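Local coordinates for DNA photolyase (Agrobacterium tumefaciens, PDB 4U63), which probably repairs ultraviolet-induced cyclobutane pyrimidine dimers in DNA with light, using bound FAD together with a methenyltetrahydrofolate antenna chromophore, at residues 74-79 with 207-212; 150-155 with 299-304; 373-378 with 481-486. One frame throughout, in Å; residues are numbered along the deposited sequence.

In the fold
From the N terminus, helix 68-87 of the parallel-sheet domain is the first element engaged: interaction 1 closes when the chain returns 128 residues later, in the loop ahead of helix 219-222. Before that return, the loop after strand 142-146 has already supplied 150-155, whose partner 299-304 on helix 287-309 comes later still. Interactions 1 and 2 therefore cross along the chain, and they lie on opposite sides of its centre, their centres about 29 Å apart. Interaction 2 ties the sheet domain to the FAD-binding helices. Interaction 3 follows in series, joining the end of helix 362-375 to the C-terminal helix 480-495, wholly within the helical part.

Interaction 1: residues 74-79 with 207-212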
loop_
_atom_site.group_PDB
_atom_site.type_symbol
_atom_site.label_atom_id
_atom_site.label_comp_id
_atom_site.label_asym_id
_atom_site.label_seq_id
_atom_site.Cartn_x
_atom_site.Cartn_y
_atom_site.Cartn_z
ATOM N N LEU A 74 1.531 11.549 -2.960
ATOM C CA LEU A 74 2.589 12.238 -2.229
ATOM C C LEU A 74 2.453 13.746 -2.298
ATOM O O LEU A 74 2.646 14.425 -1.299
ATOM C CB LEU A 74 3.970 11.827 -2.738
ATOM C CG LEU A 74 5.165 12.540 -2.080
ATOM C CD1 LEU A 74 5.266 12.162 -0.615
ATOM C CD2 LEU A 74 6.473 12.226 -2.789
ATOM N N HIS A 75 2.141 14.271 -3.481
ATOM C CA HIS A 75 1.948 15.708 -3.627
ATOM C C HIS A 75 0.938 16.226 -2.601
ATOM O O HIS A 75 1.209 17.154 -1.831
ATOM C CB HIS A 75 1.449 16.041 -5.024
ATOM C CG HIS A 75 1.169 17.490 -5.224
ATOM N ND1 HIS A 75 2.092 18.359 -5.766
ATOM C CD2 HIS A 75 0.074 18.233 -4.936
ATOM C CE1 HIS A 75 1.575 19.572 -5.810
ATOM N NE2 HIS A 75 0.351 19.523 -5.312
ATOM N N HIS A 76 -0.234 15.615 -2.602
ATOM C CA HIS A 76 -1.307 16.056 -1.716
ATOM C C HIS A 76 -0.983 15.799 -0.253
ATOM O O HIS A 76 -1.326 16.607 0.602
ATOM C CB HIS A 76 -2.609 15.395 -2.112
ATOM C CG HIS A 76 -3.119 15.879 -3.423
ATOM N ND1 HIS A 76 -3.495 17.185 -3.626
ATOM C CD2 HIS A 76 -3.312 15.244 -4.597
ATOM C CE1 HIS A 76 -3.899 17.338 -4.871
ATOM N NE2 HIS A 76 -3.803 16.172 -5.481
ATOM N N SER A 77 -0.309 14.690 0.023
ATOM C CA SER A 77 0.126 14.378 1.370
ATOM C C SER A 77 1.097 15.430 1.910
ATOM O O SER A 77 0.958 15.872 3.037
ATOM C CB SER A 77 0.776 12.998 1.430
ATOM O OG SER A 77 0.949 12.620 2.780
ATOM N N LEU A 78 2.081 15.815 1.097
ATOM C CA LEU A 78 3.046 16.853 1.488
ATOM C C LEU A 78 2.385 18.221 1.666
ATOM O O LEU A 78 2.708 18.955 2.602
ATOM C CB LEU A 78 4.188 16.933 0.477
ATOM C CG LEU A 78 5.139 15.734 0.483
ATOM C CD1 LEU A 78 6.086 15.831 -0.704
ATOM C CD2 LEU A 78 5.920 15.645 1.784
ATOM N N ALA A 79 1.451 18.555 0.786
ATOM C CA ALA A 79 0.695 19.791 0.939
ATOM C C ALA A 79 -0.074 19.795 2.262
ATOM O O ALA A 79 -0.066 20.789 2.986
ATOM C CB ALA A 79 -0.255 19.988 -0.226
ATOM N N LYS A 207 6.897 18.230 -9.894
ATOM C CA LYS A 207 6.185 17.585 -11.011
ATOM C C LYS A 207 5.536 16.257 -10.597
ATOM O O LYS A 207 5.572 15.270 -11.332
ATOM C CB LYS A 207 7.139 17.371 -12.204
ATOM C CG LYS A 207 7.854 18.632 -12.681
ATOM C CD LYS A 207 8.902 18.304 -13.735
ATOM C CE LYS A 207 9.638 19.557 -14.188
ATOM N NZ LYS A 207 10.521 19.314 -15.368
ATOM N N LEU A 208 4.944 16.239 -9.407
ATOM C CA LEU A 208 4.330 15.029 -8.895
ATOM C C LEU A 208 2.931 14.813 -9.435
ATOM O O LEU A 208 2.465 13.679 -9.457
ATOM C CB LEU A 208 4.302 15.050 -7.371
ATOM C CG LEU A 208 5.657 14.984 -6.671
ATOM C CD1 LEU A 208 5.481 15.277 -5.191
ATOM C CD2 LEU A 208 6.314 13.632 -6.874
ATOM N N LEU A 209 2.262 15.881 -9.867
ATOM C CA LEU A 209 0.880 15.779 -10.331
ATOM C C LEU A 209 0.774 15.547 -11.836
ATOM O O LEU A 209 1.652 15.972 -12.590
ATOM C CB LEU A 209 0.096 17.044 -9.986
ATOM C CG LEU A 209 -0.196 17.350 -8.522
ATOM C CD1 LEU A 209 -1.038 18.619 -8.457
ATOM C CD2 LEU A 209 -0.892 16.189 -7.818
ATOM N N PRO A 210 -0.313 14.870 -12.278
ATOM C CA PRO A 210 -0.627 14.845 -13.707
ATOM C C PRO A 210 -0.998 16.246 -14.182
ATOM O O PRO A 210 -1.494 17.050 -13.390
ATOM C CB PRO A 210 -1.850 13.924 -13.800
ATOM C CG PRO A 210 -1.907 13.188 -12.510
ATOM C CD PRO A 210 -1.249 14.047 -11.488
ATOM N N THR A 211 -0.763 16.535 -15.455
ATOM C CA THR A 211 -1.096 17.841 -16.011
ATOM C C THR A 211 -2.209 17.685 -17.044
ATOM O O THR A 211 -3.382 17.907 -16.731
ATOM C CB THR A 211 0.152 18.536 -16.591
ATOM O OG1 THR A 211 0.728 17.735 -17.631
ATOM C CG2 THR A 211 1.189 18.763 -15.494
ATOM N N LYS A 212 -1.842 17.288 -18.262
ATOM C CA LYS A 212 -2.797 17.089 -19.344
ATOM C C LYS A 212 -2.446 15.773 -20.039
ATOM O O LYS A 212 -1.349 15.658 -20.569
ATOM C CB LYS A 212 -2.716 18.247 -20.338
HETATM O O HOH W 1 4.373 18.483 -7.350
#
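With chi1 of His75 at 177°, its CG stands opposite the backbone N and the imidazole swings out from helix 68-87 toward Leu209, whose own CG lies opposite its carbonyl carbon (chi1 -68°). The result is a CH-pi contact: Leu209 CG sits 3.6 Å from the centroid of the His75 ring, only 10° off the ring normal, so the branch point rather than a methyl tip is centred over the face. The two methyls spread over different parts of the histidine. Leu209 CD1 lies 3.6 Å from His75 NE2, whereas Leu209 CD2 approaches the CB and CG end of the same side chain. Leu209 CD2 also meets His76, 3.7 Å from its NE2, so one isobutyl group serves two successive histidines.

Leu208 comes in beside this CH-pi contact. Its CB is 3.8 Å from His75 CB and lies near the plane of the imidazole, at its edge, while its CD1 reaches down to the helix backbone and comes 4.0 Å from Leu74 CD2. A water lies at the edge of the His75 ring, in its plane. It is 2.8 Å from His75 ND1, and accepts the backbone N-H of Leu208 at 3.1 Å from Leu208 N. The imidazole is thus covered on one face by carbon and linked through its edge to the loop backbone, two constraints that together limit its rotation.

The contact is a partly buried packing of an irregular loop onto a helix. Leu209 also touches Trp72, and Leu208 touches Glu71, one turn back on helix 68-87. Leu74 faces inward to Tyr57 of strand 53-59, so the helix lies between the central parallel sheet and the 207-212 loop.

Interaction 2: residues 150-155 with 299-304; sequences LLHEPS and WREFCY. With FAD (flavin-adenine dinucleotide), chain C.
One carboxylate, that of Glu301, collects three N-H groups from two consecutive loop residues, Leu151 and His152, in a buried setting. Glu301 OE2 receives Leu151 N at 2.8 Å in a nearly straight bond, on the syn side but tilted out of the carboxylate plane. Glu301 OE1 takes two donors: His152 ND1 at 2.7 Å, a nearly straight bond (173°) to the anti lone pair, and His152 N at 3.1 Å, from above the plane and more bent.

This double grip depends on His152 folding back on itself. Its CG is wedged between backbone N and carbonyl carbon (chi1 90°), which lets ring and amide reach the same oxygen. The acceptor lies in the imidazole plane, whereas ring and carboxylate planes stand 77° apart. His152 NE2 is hydrogen-bonded to His305 ND1, so both ring nitrogens are engaged and the ring's rotation is fixed.

Beside this polar cluster, Leu150 CD2 lies 3.7 Å from Tyr304 CG, in an off-centre CH-pi contact. The same methyl is 4.0 Å from Arg300 NH1. Arg300 NH1 is hydrogen-bonded to Gln149 O, and the long ion pair of Arg300 with Glu301 OE2 may help offset the buried charge.

Helix 287-309 shows its other side to the cofactor: Cys303 SG lies 3.7 Å from FAD C2A, and Trp299 and Arg300 also belong to the FAD pocket. The loop following strand 142-146 is thus fastened to the back of a flavin-binding helix, with Pro271 of helix 271-276 against Leu151 and Glu301, and helix 398-407 packing on Cys303.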
loop_
_atom_site.group_PDB
_atom_site.type_symbol
_atom_site.label_atom_id
_atom_site.label_comp_id
_atom_site.label_asym_id
_atom_site.label_seq_id
_atom_site.Cartn_x
_atom_site.Cartn_y
_atom_site.Cartn_z
ATOM N N LEU A 150 5.077 -0.281 12.170
ATOM C CA LEU A 150 4.567 -1.620 12.412
ATOM C C LEU A 150 4.232 -1.861 13.883
ATOM O O LEU A 150 4.863 -1.312 14.783
ATOM C CB LEU A 150 5.628 -2.654 11.990
ATOM C CG LEU A 150 6.097 -2.643 10.531
ATOM C CD1 LEU A 150 7.227 -3.637 10.323
ATOM C CD2 LEU A 150 4.946 -2.942 9.587
ATOM N N LEU A 151 3.248 -2.713 14.106
ATOM C CA LEU A 151 2.894 -3.201 15.438
ATOM C C LEU A 151 3.971 -4.085 16.041
ATOM O O LEU A 151 4.126 -4.122 17.267
ATOM C CB LEU A 151 1.595 -4.003 15.372
ATOM C CG LEU A 151 0.338 -3.251 14.947
ATOM C CD1 LEU A 151 -0.816 -4.221 14.785
ATOM C CD2 LEU A 151 0.013 -2.177 15.962
ATOM N N HIS A 152 4.709 -4.799 15.196
ATOM C CA HIS A 152 5.761 -5.722 15.681
ATOM C C HIS A 152 7.113 -5.295 15.141
ATOM O O HIS A 152 7.196 -4.485 14.217
ATOM C CB HIS A 152 5.428 -7.176 15.296
ATOM C CG HIS A 152 5.968 -7.602 13.965
ATOM N ND1 HIS A 152 5.440 -7.161 12.775
ATOM C CD2 HIS A 152 6.986 -8.436 13.637
ATOM C CE1 HIS A 152 6.108 -7.691 11.769
ATOM N NE2 HIS A 152 7.050 -8.470 12.264
ATOM N N GLU A 153 8.167 -5.857 15.728
ATOM C CA GLU A 153 9.534 -5.598 15.320
ATOM C C GLU A 153 10.002 -6.824 14.538
ATOM O O GLU A 153 10.235 -7.858 15.134
ATOM C CB GLU A 153 10.421 -5.348 16.549
ATOM C CG GLU A 153 10.409 -3.907 17.062
ATOM C CD GLU A 153 11.230 -2.933 16.197
ATOM O OE1 GLU A 153 12.328 -3.299 15.729
ATOM O OE2 GLU A 153 10.792 -1.788 15.993
ATOM N N PRO A 154 10.096 -6.715 13.190
ATOM C CA PRO A 154 10.405 -7.939 12.435
ATOM C C PRO A 154 11.749 -8.573 12.755
ATOM O O PRO A 154 11.876 -9.776 12.618
ATOM C CB PRO A 154 10.365 -7.495 10.961
ATOM C CG PRO A 154 10.304 -6.019 10.965
ATOM C CD PRO A 154 9.791 -5.577 12.294
ATOM N N SER A 155 12.723 -7.775 13.189
ATOM C CA SER A 155 14.050 -8.309 13.485
ATOM C C SER A 155 14.127 -9.000 14.848
ATOM O O SER A 155 15.104 -9.678 15.133
ATOM C CB SER A 155 15.108 -7.205 13.412
ATOM O OG SER A 155 14.996 -6.307 14.496
ATOM N N TRP A 299 -2.173 -9.004 8.486
ATOM C CA TRP A 299 -1.647 -9.417 7.162
ATOM C C TRP A 299 -0.599 -8.416 6.644
ATOM O O TRP A 299 0.407 -8.819 6.083
ATOM C CB TRP A 299 -2.745 -9.638 6.116
ATOM C CG TRP A 299 -3.355 -11.006 6.187
ATOM C CD1 TRP A 299 -4.532 -11.346 6.767
ATOM C CD2 TRP A 299 -2.791 -12.232 5.679
ATOM N NE1 TRP A 299 -4.759 -12.691 6.640
ATOM C CE2 TRP A 299 -3.701 -13.263 5.984
ATOM C CE3 TRP A 299 -1.613 -12.553 4.987
ATOM C CZ2 TRP A 299 -3.479 -14.591 5.625
ATOM C CZ3 TRP A 299 -1.389 -13.891 4.639
ATOM C CH2 TRP A 299 -2.319 -14.887 4.958
ATOM N N ARG A 300 -0.829 -7.123 6.853
ATOM C CA ARG A 300 0.189 -6.107 6.525
ATOM C C ARG A 300 1.486 -6.364 7.310
ATOM O O ARG A 300 2.584 -6.380 6.736
ATOM C CB ARG A 300 -0.352 -4.685 6.761
ATOM C CG ARG A 300 0.684 -3.570 6.638
ATOM C CD ARG A 300 0.029 -2.194 6.705
ATOM N NE ARG A 300 1.017 -1.110 6.726
ATOM C CZ ARG A 300 1.650 -0.652 7.806
ATOM N NH1 ARG A 300 1.411 -1.152 9.027
ATOM N NH2 ARG A 300 2.530 0.334 7.676
ATOM N N GLU A 301 1.342 -6.597 8.617
ATOM C CA GLU A 301 2.485 -6.944 9.475
ATOM C C GLU A 301 3.245 -8.141 8.933
ATOM O O GLU A 301 4.484 -8.135 8.856
ATOM C CB GLU A 301 2.016 -7.257 10.894
ATOM C CG GLU A 301 1.357 -6.086 11.611
ATOM C CD GLU A 301 2.337 -5.003 12.002
ATOM O OE1 GLU A 301 3.474 -5.320 12.456
ATOM O OE2 GLU A 301 1.965 -3.818 11.870
ATOM N N PHE A 302 2.494 -9.179 8.567
ATOM C CA PHE A 302 3.090 -10.416 8.099
ATOM C C PHE A 302 3.861 -10.195 6.798
ATOM O O PHE A 302 4.946 -10.750 6.617
ATOM C CB PHE A 302 2.006 -11.476 7.926
ATOM C CG PHE A 302 2.527 -12.849 7.625
ATOM C CD1 PHE A 302 3.498 -13.442 8.434
ATOM C CD2 PHE A 302 2.014 -13.588 6.543
ATOM C CE1 PHE A 302 3.973 -14.724 8.155
ATOM C CE2 PHE A 302 2.479 -14.866 6.276
ATOM C CZ PHE A 302 3.465 -15.436 7.082
ATOM N N CYS A 303 3.306 -9.385 5.893
ATOM C CA CYS A 303 4.010 -9.063 4.643
ATOM C C CYS A 303 5.370 -8.411 4.924
ATOM O O CYS A 303 6.380 -8.752 4.281
ATOM C CB CYS A 303 3.148 -8.175 3.746
ATOM S SG CYS A 303 1.701 -9.024 3.066
ATOM N N TYR A 304 5.401 -7.483 5.887
ATOM C CA TYR A 304 6.658 -6.846 6.298
ATOM C C TYR A 304 7.618 -7.844 6.970
ATOM O O TYR A 304 8.830 -7.750 6.792
ATOM C CB TYR A 304 6.403 -5.617 7.181
ATOM C CG TYR A 304 6.173 -4.366 6.369
ATOM C CD1 TYR A 304 7.242 -3.570 5.980
ATOM C CD2 TYR A 304 4.896 -3.985 5.970
ATOM C CE1 TYR A 304 7.050 -2.433 5.224
ATOM C CE2 TYR A 304 4.700 -2.844 5.213
ATOM C CZ TYR A 304 5.782 -2.071 4.853
ATOM O OH TYR A 304 5.626 -0.944 4.104
HETATM P PA FAD C . -9.329 -3.496 4.580
HETATM O O1A FAD C . -10.097 -4.734 4.248
HETATM O O2A FAD C . -10.050 -2.347 5.202
HETATM O O5B FAD C . -8.074 -3.967 5.464
HETATM C C5B FAD C . -7.430 -3.094 6.399
HETATM C C4B FAD C . -5.932 -3.003 6.148
HETATM O O4B FAD C . -5.307 -4.280 6.269
HETATM C C3B FAD C . -5.580 -2.516 4.762
HETATM O O3B FAD C . -5.693 -1.089 4.644
HETATM C C2B FAD C . -4.169 -3.041 4.599
HETATM O O2B FAD C . -3.213 -2.185 5.229
HETATM C C1B FAD C . -4.216 -4.355 5.337
HETATM N N9A FAD C . -4.462 -5.527 4.467
HETATM C C8A FAD C . -5.663 -6.052 4.166
HETATM N N7A FAD C . -5.537 -7.137 3.376
HETATM C C5A FAD C . -4.217 -7.337 3.173
HETATM C C6A FAD C . -3.414 -8.307 2.424
HETATM N N6A FAD C . -4.015 -9.299 1.737
HETATM N N1A FAD C . -2.071 -8.153 2.456
HETATM C C2A FAD C . -1.477 -7.147 3.140
HETATM N N3A FAD C . -2.166 -6.228 3.847
HETATM C C4A FAD C . -3.512 -6.276 3.892
HETATM N N1 FAD C . -2.055 -3.964 -0.008
HETATM C C2 FAD C . -1.332 -2.834 0.161
HETATM O O2 FAD C . -1.511 -2.194 1.222
HETATM N N3 FAD C . -0.443 -2.404 -0.769
HETATM C C4 FAD C . -0.222 -3.083 -1.924
HETATM O O4 FAD C . 0.615 -2.688 -2.776
HETATM C C4X FAD C . -0.987 -4.320 -2.177
HETATM N N5 FAD C . -0.858 -5.059 -3.318
HETATM C C5X FAD C . -1.571 -6.210 -3.493
HETATM C C6 FAD C . -1.420 -6.980 -4.639
HETATM C C7 FAD C . -2.154 -8.153 -4.834
HETATM C C7M FAD C . -1.977 -8.977 -6.089
HETATM C C8 FAD C . -3.123 -8.592 -3.805
HETATM C C8M FAD C . -3.941 -9.856 -3.957
HETATM C C9 FAD C . -3.279 -7.837 -2.673
HETATM C C9A FAD C . -2.550 -6.664 -2.455
HETATM N N10 FAD C . -2.725 -5.881 -1.276
HETATM C C10 FAD C . -1.949 -4.719 -1.119
HETATM C "C1'" FAD C . -3.615 -6.294 -0.184
HETATM C "C2'" FAD C . -5.053 -5.824 -0.158
HETATM O "O2'" FAD C . -5.682 -6.156 -1.400
HETATM C "C3'" FAD C . -5.167 -4.343 0.145
HETATM O "O3'" FAD C . -4.481 -4.016 1.351
HETATM C "C4'" FAD C . -6.646 -3.977 0.276
HETATM O "O4'" FAD C . -7.270 -4.099 -1.000
HETATM C "C5'" FAD C . -6.771 -2.556 0.786
HETATM O "O5'" FAD C . -8.142 -2.154 0.921
HETATM P P FAD C . -8.670 -1.692 2.367
HETATM O O1P FAD C . -10.085 -1.253 2.219
HETATM O O2P FAD C . -7.732 -0.682 2.966
HETATM O O3P FAD C . -8.583 -3.059 3.205
#

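Interaction 3: residues 373-378 with 481-486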
loop_
_atom_site.group_PDB
_atom_site.type_symbol
_atom_site.label_atom_id
_atom_site.label_comp_id
_atom_site.label_asym_id
_atom_site.label_seq_id
_atom_site.Cartn_x
_atom_site.Cartn_y
_atom_site.Cartn_z
ATOM N N ILE A 373 -1.021 -14.556 -14.283
ATOM C CA ILE A 373 -0.009 -15.597 -14.034
ATOM C C ILE A 373 -0.401 -16.932 -14.660
ATOM O O ILE A 373 0.437 -17.620 -15.262
ATOM C CB ILE A 373 0.192 -15.780 -12.505
ATOM C CG1 ILE A 373 0.773 -14.495 -11.900
ATOM C CG2 ILE A 373 1.096 -16.976 -12.187
ATOM C CD1 ILE A 373 0.567 -14.371 -10.410
ATOM N N LYS A 374 -1.667 -17.307 -14.512
ATOM C CA LYS A 374 -2.120 -18.638 -14.928
ATOM C C LYS A 374 -2.799 -18.647 -16.278
ATOM O O LYS A 374 -2.403 -19.399 -17.144
ATOM C CB LYS A 374 -2.996 -19.240 -13.845
ATOM C CG LYS A 374 -2.212 -19.325 -12.546
ATOM C CD LYS A 374 -2.954 -20.026 -11.459
ATOM C CE LYS A 374 -2.082 -20.131 -10.225
ATOM N NZ LYS A 374 -2.804 -20.837 -9.154
ATOM N N HIS A 375 -3.805 -17.810 -16.473
ATOM C CA HIS A 375 -4.481 -17.767 -17.778
ATOM C C HIS A 375 -3.621 -17.207 -18.896
ATOM O O HIS A 375 -3.676 -17.727 -20.007
ATOM C CB HIS A 375 -5.800 -17.009 -17.691
ATOM C CG HIS A 375 -6.881 -17.801 -17.048
ATOM N ND1 HIS A 375 -6.931 -18.009 -15.689
ATOM C CD2 HIS A 375 -7.940 -18.456 -17.572
ATOM C CE1 HIS A 375 -7.980 -18.749 -15.400
ATOM N NE2 HIS A 375 -8.607 -19.035 -16.522
ATOM N N LEU A 376 -2.828 -16.168 -18.618
ATOM C CA LEU A 376 -1.939 -15.601 -19.652
ATOM C C LEU A 376 -0.490 -16.105 -19.557
ATOM O O LEU A 376 0.300 -15.875 -20.462
ATOM C CB LEU A 376 -1.979 -14.071 -19.619
ATOM C CG LEU A 376 -3.381 -13.460 -19.657
ATOM C CD1 LEU A 376 -3.304 -11.939 -19.641
ATOM C CD2 LEU A 376 -4.152 -13.940 -20.883
ATOM N N LEU A 377 -0.153 -16.791 -18.467
ATOM C CA LEU A 377 1.193 -17.323 -18.255
ATOM C C LEU A 377 2.264 -16.239 -18.355
ATOM O O LEU A 377 3.329 -16.454 -18.953
ATOM C CB LEU A 377 1.456 -18.476 -19.234
ATOM C CG LEU A 377 2.259 -19.639 -18.667
ATOM C CD1 LEU A 377 1.461 -20.320 -17.566
ATOM C CD2 LEU A 377 2.624 -20.629 -19.758
ATOM N N ILE A 378 1.978 -15.079 -17.766
ATOM C CA ILE A 378 2.889 -13.939 -17.800
ATOM C C ILE A 378 3.551 -13.781 -16.446
ATOM O O ILE A 378 2.899 -13.924 -15.407
ATOM C CB ILE A 378 2.150 -12.650 -18.188
ATOM C CG1 ILE A 378 1.792 -12.692 -19.673
ATOM C CG2 ILE A 378 3.003 -11.425 -17.902
ATOM C CD1 ILE A 378 0.885 -11.567 -20.103
ATOM N N GLY A 481 -10.513 -23.327 -20.806
ATOM C CA GLY A 481 -10.031 -24.707 -20.869
ATOM C C GLY A 481 -8.622 -24.805 -21.432
ATOM O O GLY A 481 -7.755 -25.433 -20.838
ATOM N N LYS A 482 -8.391 -24.162 -22.571
ATOM C CA LYS A 482 -7.065 -24.182 -23.210
ATOM C C LYS A 482 -6.014 -23.497 -22.325
ATOM O O LYS A 482 -4.872 -23.956 -22.232
ATOM C CB LYS A 482 -7.103 -23.498 -24.584
ATOM C CG LYS A 482 -8.110 -24.090 -25.568
ATOM C CD LYS A 482 -7.500 -25.094 -26.526
ATOM C CE LYS A 482 -8.568 -25.720 -27.418
ATOM N NZ LYS A 482 -9.343 -24.716 -28.209
ATOM N N ALA A 483 -6.400 -22.397 -21.683
ATOM C CA ALA A 483 -5.484 -21.657 -20.804
ATOM C C ALA A 483 -5.098 -22.518 -19.613
ATOM O O ALA A 483 -3.935 -22.583 -19.227
ATOM C CB ALA A 483 -6.119 -20.367 -20.328
ATOM N N ARG A 484 -6.096 -23.183 -19.053
ATOM C CA ARG A 484 -5.891 -24.105 -17.951
ATOM C C ARG A 484 -4.918 -25.239 -18.341
ATOM O O ARG A 484 -3.965 -25.511 -17.607
ATOM C CB ARG A 484 -7.242 -24.662 -17.497
ATOM C CG ARG A 484 -7.154 -25.504 -16.255
ATOM C CD ARG A 484 -8.448 -26.233 -15.954
ATOM N NE ARG A 484 -8.136 -27.365 -15.098
ATOM C CZ ARG A 484 -7.949 -27.310 -13.780
ATOM N NH1 ARG A 484 -8.073 -26.164 -13.108
ATOM N NH2 ARG A 484 -7.646 -28.427 -13.123
ATOM N N GLU A 485 -5.155 -25.874 -19.489
ATOM C CA GLU A 485 -4.261 -26.938 -19.995
ATOM C C GLU A 485 -2.832 -26.438 -20.182
ATOM O O GLU A 485 -1.872 -27.124 -19.837
ATOM C CB GLU A 485 -4.749 -27.496 -21.336
ATOM C CG GLU A 485 -5.999 -28.347 -21.270
ATOM C CD GLU A 485 -6.579 -28.625 -22.651
ATOM O OE1 GLU A 485 -5.822 -28.624 -23.644
ATOM O OE2 GLU A 485 -7.796 -28.841 -22.748
ATOM N N ARG A 486 -2.703 -25.239 -20.743
ATOM C CA ARG A 486 -1.395 -24.631 -20.977
ATOM C C ARG A 486 -0.645 -24.369 -19.669
ATOM O O ARG A 486 0.542 -24.646 -19.572
ATOM C CB ARG A 486 -1.560 -23.330 -21.756
ATOM C CG ARG A 486 -0.258 -22.681 -22.191
ATOM C CD ARG A 486 -0.530 -21.534 -23.145
ATOM N NE ARG A 486 -1.311 -20.470 -22.508
ATOM C CZ ARG A 486 -1.766 -19.383 -23.134
ATOM N NH1 ARG A 486 -1.525 -19.191 -24.433
ATOM N NH2 ARG A 486 -2.469 -18.478 -22.457
HETATM O O HOH W 2 -2.062 -20.525 -19.718
#
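Arg486 leaves helix 480-495 toward Leu377 and His375, and its guanidinium reaches His375 O. From CB the side chain runs to CG, which stands opposite the backbone N and passes Leu377 CD2 at 4.3 Å, a loose apolar approach. Beyond CD the chain bends at chi3 (63°), turning the guanidinium toward the backbone at the end of helix 362-375. NE gives its hydrogen to a water 2.9 Å away, which lies in the guanidinium plane. CZ carries the group on to NH2, which donates to His375 O over 2.8 Å. That oxygen lies essentially in the guanidinium plane, although the N-H...O angle of 139° makes the bond appreciably bent. On the acceptor side the donor is slightly tilted from the carbonyl plane. The other nitrogen, NH1, lies close to Arg328 NE, two like charges near a bound sulfate.

The water held by NE also spans the interface, lying 2.8 Å from both Lys374 O and Ala483 O. Direct and water-mediated links therefore let one arginine address two successive carbonyls, of Lys374 and His375, near the helix end. The backbones come close here, His375 CA and Ala483 CA being 5.0 Å apart, and the small side chain of Ala483 is consistent with this: its CB lies 3.6 Å from His375 O and 3.8 Å from His375 CD2. The imidazole is steadied from outside the contact by a hydrogen bond between His375 NE2 and His480 ND1, and it stacks on Phe371.

Leu377 has positive phi (55°), the left-handed conformation with which a chain commonly leaves a helix. The arrangement is an arginine that bonds one carbonyl near the C-terminal end of a helix directly and the preceding one through a water, and it fastens the C-terminal helix onto the all-helical FAD-binding part of the photolyase fold.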